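Local structure of ATP-dependent kinase YFH7 (Saccharomyces cerevisiae, 2GA8) at residues H53-E58 with S221-L226. The protein is an ATP-dependent kinase that could be involved in assembly of the endoplasmic reticulum membrane. Sequence-based numbering, arbitrary orientation.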
ATOM      1  N   HIS A  53      20.178   5.767   9.318  1.00 14.11           N
ATOM      2  CA  HIS A  53      21.189   4.915   9.934  1.00 17.57           C
ATOM      3  C   HIS A  53      22.498   5.682  10.090  1.00 18.54           C
ATOM      4  O   HIS A  53      23.189   5.554  11.102  1.00 19.67           O
ATOM      5  CB  HIS A  53      21.390   3.656   9.087  1.00 17.68           C
ATOM      6  CG  HIS A  53      20.181   2.775   9.027  1.00 18.37           C
ATOM      7  ND1 HIS A  53      19.948   1.895   7.991  1.00 19.45           N
ATOM      8  CD2 HIS A  53      19.135   2.637   9.877  1.00 17.51           C
ATOM      9  CE1 HIS A  53      18.812   1.255   8.203  1.00 19.74           C
ATOM     10  NE2 HIS A  53      18.298   1.688   9.341  1.00 18.90           N
ATOM     11  N   THR A  54      22.828   6.490   9.090  1.00 19.63           N
ATOM     12  CA  THR A  54      24.044   7.291   9.129  1.00 19.82           C
ATOM     13  C   THR A  54      23.930   8.292  10.275  1.00 20.53           C
ATOM     14  O   THR A  54      24.903   8.572  10.981  1.00 18.42           O
ATOM     15  CB  THR A  54      24.243   8.050   7.798  1.00 21.36           C
ATOM     16  OG1 THR A  54      24.402   7.107   6.728  1.00 20.74           O
ATOM     17  CG2 THR A  54      25.472   8.950   7.870  1.00 23.01           C
ATOM     18  N   PHE A  55      22.731   8.835  10.456  1.00 20.00           N
ATOM     19  CA  PHE A  55      22.478   9.789  11.526  1.00 19.35           C
ATOM     20  C   PHE A  55      22.715   9.127  12.886  1.00 19.90           C
ATOM     21  O   PHE A  55      23.376   9.694  13.759  1.00 19.81           O
ATOM     22  CB  PHE A  55      21.034  10.291  11.439  1.00 17.31           C
ATOM     23  CG  PHE A  55      20.586  11.071  12.641  1.00 15.44           C
ATOM     24  CD1 PHE A  55      20.982  12.392  12.822  1.00 16.88           C
ATOM     25  CD2 PHE A  55      19.774  10.476  13.605  1.00 15.22           C
ATOM     26  CE1 PHE A  55      20.575  13.115  13.948  1.00 16.67           C
ATOM     27  CE2 PHE A  55      19.364  11.187  14.729  1.00 17.11           C
ATOM     28  CZ  PHE A  55      19.764  12.509  14.900  1.00 17.58           C
ATOM     29  N   LEU A  56      22.181   7.921  13.056  1.00 19.56           N
ATOM     30  CA  LEU A  56      22.325   7.192  14.315  1.00 18.86           C
ATOM     31  C   LEU A  56      23.775   6.874  14.653  1.00 18.55           C
ATOM     32  O   LEU A  56      24.127   6.753  15.822  1.00 18.69           O
ATOM     33  CB  LEU A  56      21.519   5.891  14.271  1.00 17.99           C
ATOM     34  CG  LEU A  56      20.002   6.052  14.170  1.00 18.45           C
ATOM     35  CD1 LEU A  56      19.362   4.680  14.068  1.00 19.96           C
ATOM     36  CD2 LEU A  56      19.467   6.816  15.386  1.00 18.09           C
ATOM     37  N   SER A  57      24.606   6.729  13.627  1.00 18.53           N
ATOM     38  CA  SER A  57      26.021   6.433  13.821  1.00 20.79           C
ATOM     39  C   SER A  57      26.691   7.425  14.769  1.00 20.17           C
ATOM     40  O   SER A  57      27.492   7.038  15.618  1.00 20.21           O
ATOM     41  CB  SER A  57      26.751   6.457  12.475  1.00 21.89           C
ATOM     42  OG  SER A  57      28.154   6.531  12.664  1.00 30.50           O
ATOM     43  N   GLU A  58      26.360   8.705  14.630  1.00 19.92           N
ATOM     44  CA  GLU A  58      26.969   9.726  15.473  1.00 19.58           C
ATOM     45  C   GLU A  58      26.039  10.277  16.553  1.00 18.98           C
ATOM     46  O   GLU A  58      26.424  11.148  17.338  1.00 17.46           O
ATOM     47  CB  GLU A  58      27.528  10.844  14.588  1.00 22.21           C
ATOM     48  CG  GLU A  58      28.410  10.290  13.473  1.00 26.80           C
ATOM     49  CD  GLU A  58      29.206  11.354  12.740  1.00 30.24           C
ATOM     50  OE1 GLU A  58      28.787  12.529  12.746  1.00 32.52           O
ATOM     51  OE2 GLU A  58      30.248  11.004  12.142  1.00 31.38           O
ATOM     52  N   SER A 221      17.025  19.469  13.278  1.00 19.62           N
ATOM     53  CA  SER A 221      17.277  18.189  12.625  1.00 19.38           C
ATOM     54  C   SER A 221      16.008  17.338  12.600  1.00 17.53           C
ATOM     55  O   SER A 221      15.442  17.037  13.649  1.00 16.20           O
ATOM     56  CB  SER A 221      18.375  17.434  13.371  1.00 20.63           C
ATOM     57  OG  SER A 221      18.461  16.099  12.914  1.00 21.34           O
ATOM     58  N   VAL A 222      15.565  16.948  11.409  1.00 15.94           N
ATOM     59  CA  VAL A 222      14.363  16.129  11.303  1.00 14.63           C
ATOM     60  C   VAL A 222      14.586  14.769  11.973  1.00 13.83           C
ATOM     61  O   VAL A 222      13.685  14.233  12.618  1.00 13.84           O
ATOM     62  CB  VAL A 222      13.934  15.926   9.822  1.00 14.53           C
ATOM     63  CG1 VAL A 222      14.980  15.136   9.060  1.00 15.03           C
ATOM     64  CG2 VAL A 222      12.576  15.224   9.772  1.00 14.64           C
ATOM     65  N   PHE A 223      15.784  14.218  11.842  1.00 13.93           N
ATOM     66  CA  PHE A 223      16.058  12.925  12.461  1.00 14.09           C
ATOM     67  C   PHE A 223      16.096  13.008  13.986  1.00 14.18           C
ATOM     68  O   PHE A 223      15.699  12.063  14.675  1.00 14.94           O
ATOM     69  CB  PHE A 223      17.357  12.335  11.915  1.00 15.91           C
ATOM     70  CG  PHE A 223      17.289  11.974  10.456  1.00 14.39           C
ATOM     71  CD1 PHE A 223      16.115  11.455   9.911  1.00 15.24           C
ATOM     72  CD2 PHE A 223      18.403  12.116   9.634  1.00 17.83           C
ATOM     73  CE1 PHE A 223      16.051  11.082   8.570  1.00 16.06           C
ATOM     74  CE2 PHE A 223      18.351  11.745   8.290  1.00 19.57           C
ATOM     75  CZ  PHE A 223      17.169  11.224   7.758  1.00 18.65           C
ATOM     76  N   GLU A 224      16.571  14.132  14.514  1.00 15.16           N
ATOM     77  CA  GLU A 224      16.624  14.333  15.960  1.00 16.92           C
ATOM     78  C   GLU A 224      15.188  14.383  16.491  1.00 15.96           C
ATOM     79  O   GLU A 224      14.845  13.726  17.477  1.00 14.86           O
ATOM     80  CB  GLU A 224      17.330  15.655  16.281  1.00 19.85           C
ATOM     81  CG  GLU A 224      17.459  15.962  17.762  1.00 27.91           C
ATOM     82  CD  GLU A 224      18.623  15.239  18.406  1.00 31.97           C
ATOM     83  OE1 GLU A 224      19.747  15.356  17.878  1.00 34.97           O
ATOM     84  OE2 GLU A 224      18.418  14.563  19.438  1.00 36.21           O
ATOM     85  N   LYS A 225      14.348  15.161  15.817  1.00 15.12           N
ATOM     86  CA  LYS A 225      12.951  15.301  16.219  1.00 13.81           C
ATOM     87  C   LYS A 225      12.191  13.980  16.182  1.00 13.50           C
ATOM     88  O   LYS A 225      11.476  13.636  17.121  1.00 13.12           O
ATOM     89  CB  LYS A 225      12.246  16.302  15.305  1.00 15.30           C
ATOM     90  CG  LYS A 225      12.826  17.698  15.340  1.00 19.40           C
ATOM     91  CD  LYS A 225      12.112  18.573  14.335  1.00 19.30           C
ATOM     92  CE  LYS A 225      12.757  19.933  14.212  1.00 20.92           C
ATOM     93  NZ  LYS A 225      12.097  20.725  13.141  1.00 21.91           N
ATOM     94  N   LEU A 226      12.336  13.233  15.094  1.00 13.40           N
ATOM     95  CA  LEU A 226      11.625  11.969  14.995  1.00 15.00           C
ATOM     96  C   LEU A 226      12.123  10.954  16.025  1.00 14.41           C
ATOM     97  O   LEU A 226      11.331  10.204  16.601  1.00 12.17           O
ATOM     98  CB  LEU A 226      11.747  11.400  13.573  1.00 18.65           C
ATOM     99  CG  LEU A 226      13.063  10.808  13.078  1.00 23.04           C
ATOM    100  CD1 LEU A 226      13.225   9.385  13.613  1.00 23.07           C
ATOM    101  CD2 LEU A 226      13.057  10.789  11.550  1.00 24.01           C
TER
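F55 lays one face of its ring on the CB of F223, which sits 3.4 Å from the ring centroid and only 9° off the normal, a CH-pi contact. The CG of F55 is anti to the backbone N (chi1 169°), and this swings the ring across to the first turn of helix 222-227. F223 takes the other course: with CG anti to its carbonyl carbon, its ring runs back past F55 in the opposite direction, toward Y52 and L12. The two rings meet obliquely, planes at 50°, with CD2 of F223 3.7 Å from CB of F55. The far end of F55 reaches the helix start, where CZ is 3.6 Å from E224 N and CE1 is 3.8 Å from S221 OG. That amide already has its partner: S221, the N-cap residue, accepts from E224 N through OG at 3.2 Å. H59 stacks on the F55 ring. Without the ring, as with an alanine at F55, F223 CB would lose its CH-pi partner and H59 its stacking partner, which would probably weaken the link between the two helices. With no hydrogen bond between the segments, helix 47-58 is joined to this capped helix start by aromatic and apolar packing, away from the predicted ATP site.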